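Local coordinates for tubulin-like protein CetZ (Methanosaeta thermophila, PDB 3ZID) that binds GTP and probably hydrolyses it as a tubulin/FtsZ-family cytoskeletal GTPase thought to control archaeal cell shape, at residues R42-A47 against A62-L67; R100-L105 against K130-A135. All coordinates share one frame; numbering follows the deposited sequence.

Interaction 1: R42-A47 against A62-L67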
loop_
_atom_site.group_PDB
_atom_site.type_symbol
_atom_site.label_atom_id
_atom_site.label_comp_id
_atom_site.label_asym_id
_atom_site.label_seq_id
_atom_site.Cartn_x
_atom_site.Cartn_y
_atom_site.Cartn_z
ATOM N N ARG A 42 -9.942 -17.857 -8.209
ATOM C CA ARG A 42 -9.699 -17.151 -9.451
ATOM C C ARG A 42 -9.083 -15.792 -9.114
ATOM O O ARG A 42 -9.703 -14.998 -8.411
ATOM C CB ARG A 42 -11.029 -16.999 -10.184
ATOM C CG ARG A 42 -10.947 -16.494 -11.603
ATOM C CD ARG A 42 -12.323 -16.562 -12.220
ATOM N NE ARG A 42 -13.257 -15.613 -11.614
ATOM C CZ ARG A 42 -13.499 -14.397 -12.100
ATOM N NH1 ARG A 42 -12.895 -14.007 -13.213
ATOM N NH2 ARG A 42 -14.364 -13.585 -11.498
ATOM N N VAL A 43 -7.861 -15.537 -9.589
ATOM C CA VAL A 43 -7.202 -14.242 -9.377
ATOM C C VAL A 43 -7.023 -13.451 -10.669
ATOM O O VAL A 43 -6.205 -13.813 -11.511
ATOM C CB VAL A 43 -5.801 -14.389 -8.720
ATOM C CG1 VAL A 43 -5.218 -13.025 -8.398
ATOM C CG2 VAL A 43 -5.877 -15.228 -7.452
ATOM N N GLU A 44 -7.759 -12.353 -10.805
ATOM C CA GLU A 44 -7.636 -11.487 -11.971
ATOM C C GLU A 44 -6.778 -10.270 -11.656
ATOM O O GLU A 44 -6.827 -9.719 -10.559
ATOM C CB GLU A 44 -9.017 -11.034 -12.449
ATOM C CG GLU A 44 -9.938 -12.182 -12.834
ATOM C CD GLU A 44 -9.721 -12.671 -14.252
ATOM O OE1 GLU A 44 -8.811 -12.166 -14.934
ATOM O OE2 GLU A 44 -10.450 -13.584 -14.680
ATOM N N THR A 45 -5.971 -9.869 -12.623
ATOM C CA THR A 45 -5.088 -8.749 -12.435
ATOM C C THR A 45 -5.264 -7.784 -13.583
ATOM O O THR A 45 -5.279 -8.193 -14.741
ATOM C CB THR A 45 -3.622 -9.203 -12.369
ATOM O OG1 THR A 45 -3.246 -9.804 -13.613
ATOM C CG2 THR A 45 -3.428 -10.209 -11.246
ATOM N N ILE A 46 -5.412 -6.504 -13.258
ATOM C CA ILE A 46 -5.421 -5.466 -14.279
ATOM C C ILE A 46 -4.472 -4.367 -13.872
ATOM O O ILE A 46 -4.583 -3.832 -12.780
ATOM C CB ILE A 46 -6.803 -4.853 -14.492
ATOM C CG1 ILE A 46 -7.831 -5.948 -14.752
ATOM C CG2 ILE A 46 -6.780 -3.883 -15.690
ATOM C CD1 ILE A 46 -9.235 -5.411 -14.790
ATOM N N ALA A 47 -3.509 -4.077 -14.740
ATOM C CA ALA A 47 -2.627 -2.946 -14.555
ATOM C C ALA A 47 -3.243 -1.746 -15.271
ATOM O O ALA A 47 -3.450 -1.773 -16.477
ATOM C CB ALA A 47 -1.275 -3.254 -15.121
ATOM N N ALA A 62 -0.025 -10.184 -18.846
ATOM C CA ALA A 62 -0.594 -10.372 -20.179
ATOM C C ALA A 62 -1.147 -9.073 -20.777
ATOM O O ALA A 62 -1.650 -8.215 -20.055
ATOM C CB ALA A 62 -1.664 -11.437 -20.141
ATOM N N ALA A 63 -1.085 -8.960 -22.103
ATOM C CA ALA A 63 -1.510 -7.755 -22.816
ATOM C C ALA A 63 -2.962 -7.402 -22.524
ATOM O O ALA A 63 -3.316 -6.228 -22.426
ATOM C CB ALA A 63 -1.312 -7.935 -24.308
ATOM N N LYS A 64 -3.794 -8.421 -22.350
ATOM C CA LYS A 64 -5.196 -8.209 -22.017
ATOM C C LYS A 64 -5.391 -7.603 -20.634
ATOM O O LYS A 64 -6.463 -7.091 -20.319
ATOM C CB LYS A 64 -5.952 -9.521 -22.093
ATOM C CG LYS A 64 -5.311 -10.629 -21.289
ATOM C CD LYS A 64 -6.211 -11.859 -21.252
ATOM C CE LYS A 64 -7.302 -11.728 -20.192
ATOM N NZ LYS A 64 -6.794 -12.089 -18.842
ATOM N N ASP A 65 -4.354 -7.672 -19.808
ATOM C CA ASP A 65 -4.452 -7.185 -18.446
ATOM C C ASP A 65 -3.771 -5.828 -18.303
ATOM O O ASP A 65 -3.565 -5.338 -17.191
ATOM C CB ASP A 65 -3.836 -8.202 -17.482
ATOM C CG ASP A 65 -4.621 -9.504 -17.424
ATOM O OD1 ASP A 65 -5.765 -9.538 -17.922
ATOM O OD2 ASP A 65 -4.104 -10.487 -16.850
ATOM N N ARG A 66 -3.412 -5.232 -19.436
ATOM C CA ARG A 66 -2.799 -3.908 -19.448
ATOM C C ARG A 66 -3.763 -2.893 -20.019
ATOM O O ARG A 66 -4.028 -2.877 -21.217
ATOM C CB ARG A 66 -1.505 -3.891 -20.257
ATOM C CG ARG A 66 -0.492 -4.901 -19.827
ATOM C CD ARG A 66 0.807 -4.711 -20.598
ATOM N NE ARG A 66 1.745 -5.786 -20.306
ATOM C CZ ARG A 66 2.976 -5.862 -20.796
ATOM N NH1 ARG A 66 3.423 -4.917 -21.608
ATOM N NH2 ARG A 66 3.761 -6.878 -20.462
ATOM N N LEU A 67 -4.312 -2.074 -19.131
ATOM C CA LEU A 67 -5.333 -1.112 -19.489
ATOM C C LEU A 67 -4.768 0.302 -19.585
ATOM O O LEU A 67 -4.371 0.901 -18.574
ATOM C CB LEU A 67 -6.489 -1.169 -18.491
ATOM C CG LEU A 67 -7.645 -0.220 -18.821
ATOM C CD1 LEU A 67 -8.223 -0.548 -20.185
ATOM C CD2 LEU A 67 -8.726 -0.309 -17.768
HETATM O O HOH W 1 -6.004 -11.608 -15.007
#
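Asp65 and Ala47 have the most surface buried where strand 42-49 pairs in parallel with the start of strand 66-68. Two backbone bonds grip Ala47 on either side of Arg66. Ala47 N donates to Asp65 O, and Leu67 N to Ala47 O, each at 2.8 Å. Both are nearly straight and run close to the C=O axis, fixing the register. Asp65 ends a 3-10 turn. Its CG lies beside its own backbone N (chi1 -66°), which sets the carboxylate next to the Thr45 carbonyl; Asp65 CG is 3.1 Å from Thr45 O. Both groups are acceptors, so this is no bond. Lys64 NZ meets the charge, donating to Asp65 OD1 at 2.9 Å on the syn lone pair, and Arg100 adds a second salt bridge. One water joins Asp65 OD2, Glu44 OE1 and the Thr45 amide, bridging the two segments before the strand pairing begins. On the sheet face opposite Ala47, Ile46 and Leu67 lie side by side, Ile46 CG2 3.9 Å from Leu67 CB. The two strands belong to a beta-alpha-beta unit at one edge of the parallel sheet. Thr45 and Ala47 face helix 10-30, while Ile46 and Leu67 pack on helix 79-98.

Interaction 2: R100-L105 against K130-A135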
loop_
_atom_site.group_PDB
_atom_site.type_symbol
_atom_site.label_atom_id
_atom_site.label_comp_id
_atom_site.label_asym_id
_atom_site.label_seq_id
_atom_site.Cartn_x
_atom_site.Cartn_y
_atom_site.Cartn_z
ATOM N N ARG A 100 -14.931 -9.152 -16.122
ATOM C CA ARG A 100 -14.270 -10.291 -15.507
ATOM C C ARG A 100 -15.084 -10.942 -14.401
ATOM O O ARG A 100 -14.583 -11.812 -13.694
ATOM C CB ARG A 100 -12.888 -9.892 -15.009
ATOM C CG ARG A 100 -12.105 -9.179 -16.074
ATOM C CD ARG A 100 -10.622 -9.174 -15.815
ATOM N NE ARG A 100 -9.932 -8.532 -16.927
ATOM C CZ ARG A 100 -8.654 -8.719 -17.225
ATOM N NH1 ARG A 100 -7.911 -9.545 -16.489
ATOM N NH2 ARG A 100 -8.123 -8.083 -18.261
ATOM N N GLY A 101 -16.340 -10.530 -14.252
ATOM C CA GLY A 101 -17.238 -11.241 -13.359
ATOM C C GLY A 101 -17.352 -10.679 -11.958
ATOM O O GLY A 101 -17.121 -9.490 -11.724
ATOM N N ASP A 102 -17.743 -11.541 -11.026
ATOM C CA ASP A 102 -17.904 -11.136 -9.638
ATOM C C ASP A 102 -16.635 -11.392 -8.868
ATOM O O ASP A 102 -15.849 -12.259 -9.227
ATOM C CB ASP A 102 -19.062 -11.877 -8.960
ATOM C CG ASP A 102 -20.402 -11.219 -9.196
ATOM O OD1 ASP A 102 -20.436 -10.001 -9.466
ATOM O OD2 ASP A 102 -21.428 -11.921 -9.098
ATOM N N PHE A 103 -16.433 -10.608 -7.815
ATOM C CA PHE A 103 -15.275 -10.749 -6.948
ATOM C C PHE A 103 -15.682 -10.652 -5.506
ATOM O O PHE A 103 -16.554 -9.863 -5.155
ATOM C CB PHE A 103 -14.245 -9.677 -7.261
ATOM C CG PHE A 103 -13.770 -9.731 -8.661
ATOM C CD1 PHE A 103 -12.898 -10.738 -9.064
ATOM C CD2 PHE A 103 -14.243 -8.831 -9.595
ATOM C CE1 PHE A 103 -12.473 -10.816 -10.368
ATOM C CE2 PHE A 103 -13.822 -8.896 -10.891
ATOM C CZ PHE A 103 -12.933 -9.897 -11.287
ATOM N N ASP A 104 -15.023 -11.443 -4.669
ATOM C CA ASP A 104 -15.244 -11.392 -3.240
ATOM C C ASP A 104 -14.215 -10.476 -2.565
ATOM O O ASP A 104 -14.450 -9.941 -1.491
ATOM C CB ASP A 104 -15.134 -12.800 -2.668
ATOM C CG ASP A 104 -15.932 -13.822 -3.471
ATOM O OD1 ASP A 104 -17.152 -13.612 -3.674
ATOM O OD2 ASP A 104 -15.332 -14.830 -3.903
ATOM N N LEU A 105 -13.067 -10.316 -3.198
ATOM C CA LEU A 105 -11.948 -9.635 -2.572
ATOM C C LEU A 105 -11.216 -8.815 -3.625
ATOM O O LEU A 105 -10.819 -9.334 -4.665
ATOM C CB LEU A 105 -11.003 -10.680 -1.948
ATOM C CG LEU A 105 -9.700 -10.199 -1.313
ATOM C CD1 LEU A 105 -9.969 -9.249 -0.160
ATOM C CD2 LEU A 105 -8.899 -11.409 -0.822
ATOM N N LYS A 130 -19.944 0.433 -4.577
ATOM C CA LYS A 130 -21.319 0.446 -5.074
ATOM C C LYS A 130 -21.660 -0.820 -5.850
ATOM O O LYS A 130 -22.733 -1.375 -5.685
ATOM C CB LYS A 130 -21.550 1.622 -6.016
ATOM C CG LYS A 130 -21.463 2.983 -5.400
ATOM C CD LYS A 130 -21.681 4.011 -6.508
ATOM C CE LYS A 130 -21.231 5.381 -6.113
ATOM N NZ LYS A 130 -21.285 6.295 -7.289
ATOM N N ARG A 131 -20.736 -1.271 -6.694
ATOM C CA ARG A 131 -21.006 -2.370 -7.614
ATOM C C ARG A 131 -20.827 -3.746 -6.981
ATOM O O ARG A 131 -21.534 -4.692 -7.332
ATOM C CB ARG A 131 -20.127 -2.235 -8.856
ATOM C CG ARG A 131 -20.610 -1.161 -9.809
ATOM C CD ARG A 131 -19.461 -0.563 -10.606
ATOM N NE ARG A 131 -19.879 0.603 -11.388
ATOM C CZ ARG A 131 -20.064 1.823 -10.885
ATOM N NH1 ARG A 131 -19.885 2.049 -9.591
ATOM N NH2 ARG A 131 -20.437 2.819 -11.678
ATOM N N TYR A 132 -19.914 -3.836 -6.019
ATOM C CA TYR A 132 -19.616 -5.093 -5.341
ATOM C C TYR A 132 -19.815 -4.897 -3.848
ATOM O O TYR A 132 -18.846 -4.855 -3.096
ATOM C CB TYR A 132 -18.168 -5.500 -5.609
ATOM C CG TYR A 132 -17.851 -5.749 -7.071
ATOM C CD1 TYR A 132 -18.201 -6.948 -7.689
ATOM C CD2 TYR A 132 -17.178 -4.799 -7.823
ATOM C CE1 TYR A 132 -17.902 -7.183 -9.022
ATOM C CE2 TYR A 132 -16.876 -5.019 -9.157
ATOM C CZ TYR A 132 -17.240 -6.214 -9.756
ATOM O OH TYR A 132 -16.940 -6.433 -11.089
ATOM N N LYS A 133 -21.077 -4.768 -3.431
ATOM C CA LYS A 133 -21.427 -4.353 -2.070
ATOM C C LYS A 133 -20.962 -5.351 -1.036
ATOM O O LYS A 133 -20.691 -4.992 0.101
ATOM C CB LYS A 133 -22.948 -4.157 -1.907
ATOM C CG LYS A 133 -23.608 -3.177 -2.860
ATOM C CD LYS A 133 -25.131 -3.157 -2.632
ATOM C CE LYS A 133 -25.843 -2.136 -3.526
ATOM N NZ LYS A 133 -27.345 -2.209 -3.421
ATOM N N ASN A 134 -20.899 -6.612 -1.430
ATOM C CA ASN A 134 -20.508 -7.671 -0.523
ATOM C C ASN A 134 -18.992 -7.895 -0.509
ATOM O O ASN A 134 -18.488 -8.704 0.267
ATOM C CB ASN A 134 -21.248 -8.954 -0.878
ATOM C CG ASN A 134 -22.759 -8.810 -0.753
ATOM O OD1 ASN A 134 -23.262 -8.150 0.157
ATOM N ND2 ASN A 134 -23.488 -9.430 -1.671
ATOM N N ALA A 135 -18.270 -7.179 -1.364
ATOM C CA ALA A 135 -16.826 -7.392 -1.493
ATOM C C ALA A 135 -15.979 -6.770 -0.386
ATOM O O ALA A 135 -16.322 -5.737 0.183
ATOM C CB ALA A 135 -16.341 -6.898 -2.848
#
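The Tyr132 ring presents a face to the edge of the Phe103 ring in an offset edge-to-face pair. The centroids are 5.9 Å apart and the planes meet at 61°. Phe103 leads with CD2, which comes within 4.0 Å of Tyr132 CZ. At the edge of the Tyr132 ring, near its plane, lie Gly101 O and Asp102 OD1. The Asp102 carboxylate stands almost upright to that ring, with OD1 3.8 Å from Tyr132 CE1. Tyr132 OH in turn sits at the edge of the Phe103 ring. The hydroxyl of Tyr132 donates to Gly101 O at 3.1 Å, nearly along the C=O axis. Tyr132 is the first residue past helix 117-131. It opens a type I turn closed by Ala135 N to Tyr132 O. The turn brings Ala135 beside Asp104, where Ala135 CA makes a C-H...O contact of 3.5 Å with Asp104 O. The contact joins the loop into strand 105-111 to the turn into the adjacent parallel strand 136-143, the return of a beta-alpha-beta crossover in the Rossmann-like GTPase domain. A single phenol hydrogen bond and ring packing hold the segments together, while buried Phe103 N lacks a polar partner, probably at some cost.

The two interactions have centres 16 Å apart and touch mainly through Arg100. Arg100 NH1 reaches Asp65 OD1 of interaction 1 at 2.6 Å in a salt bridge and also pairs with Glu44. Arg42 NH1 returns the link by a probable hydrogen bond to Arg100 O at 2.8 Å. Charged groups thus tie the loop after helix 79-98 to strand 42-49 and to the 3-10 turn before edge strand 66-68. Both contacts belong to the GTPase domain. Interaction 1 is near the nucleotide site: the side chain of Ala47 is about 4 Å from that of Asn14, which binds GTP, and about 11 Å from GDP. Interaction 2 lies away from the pocket.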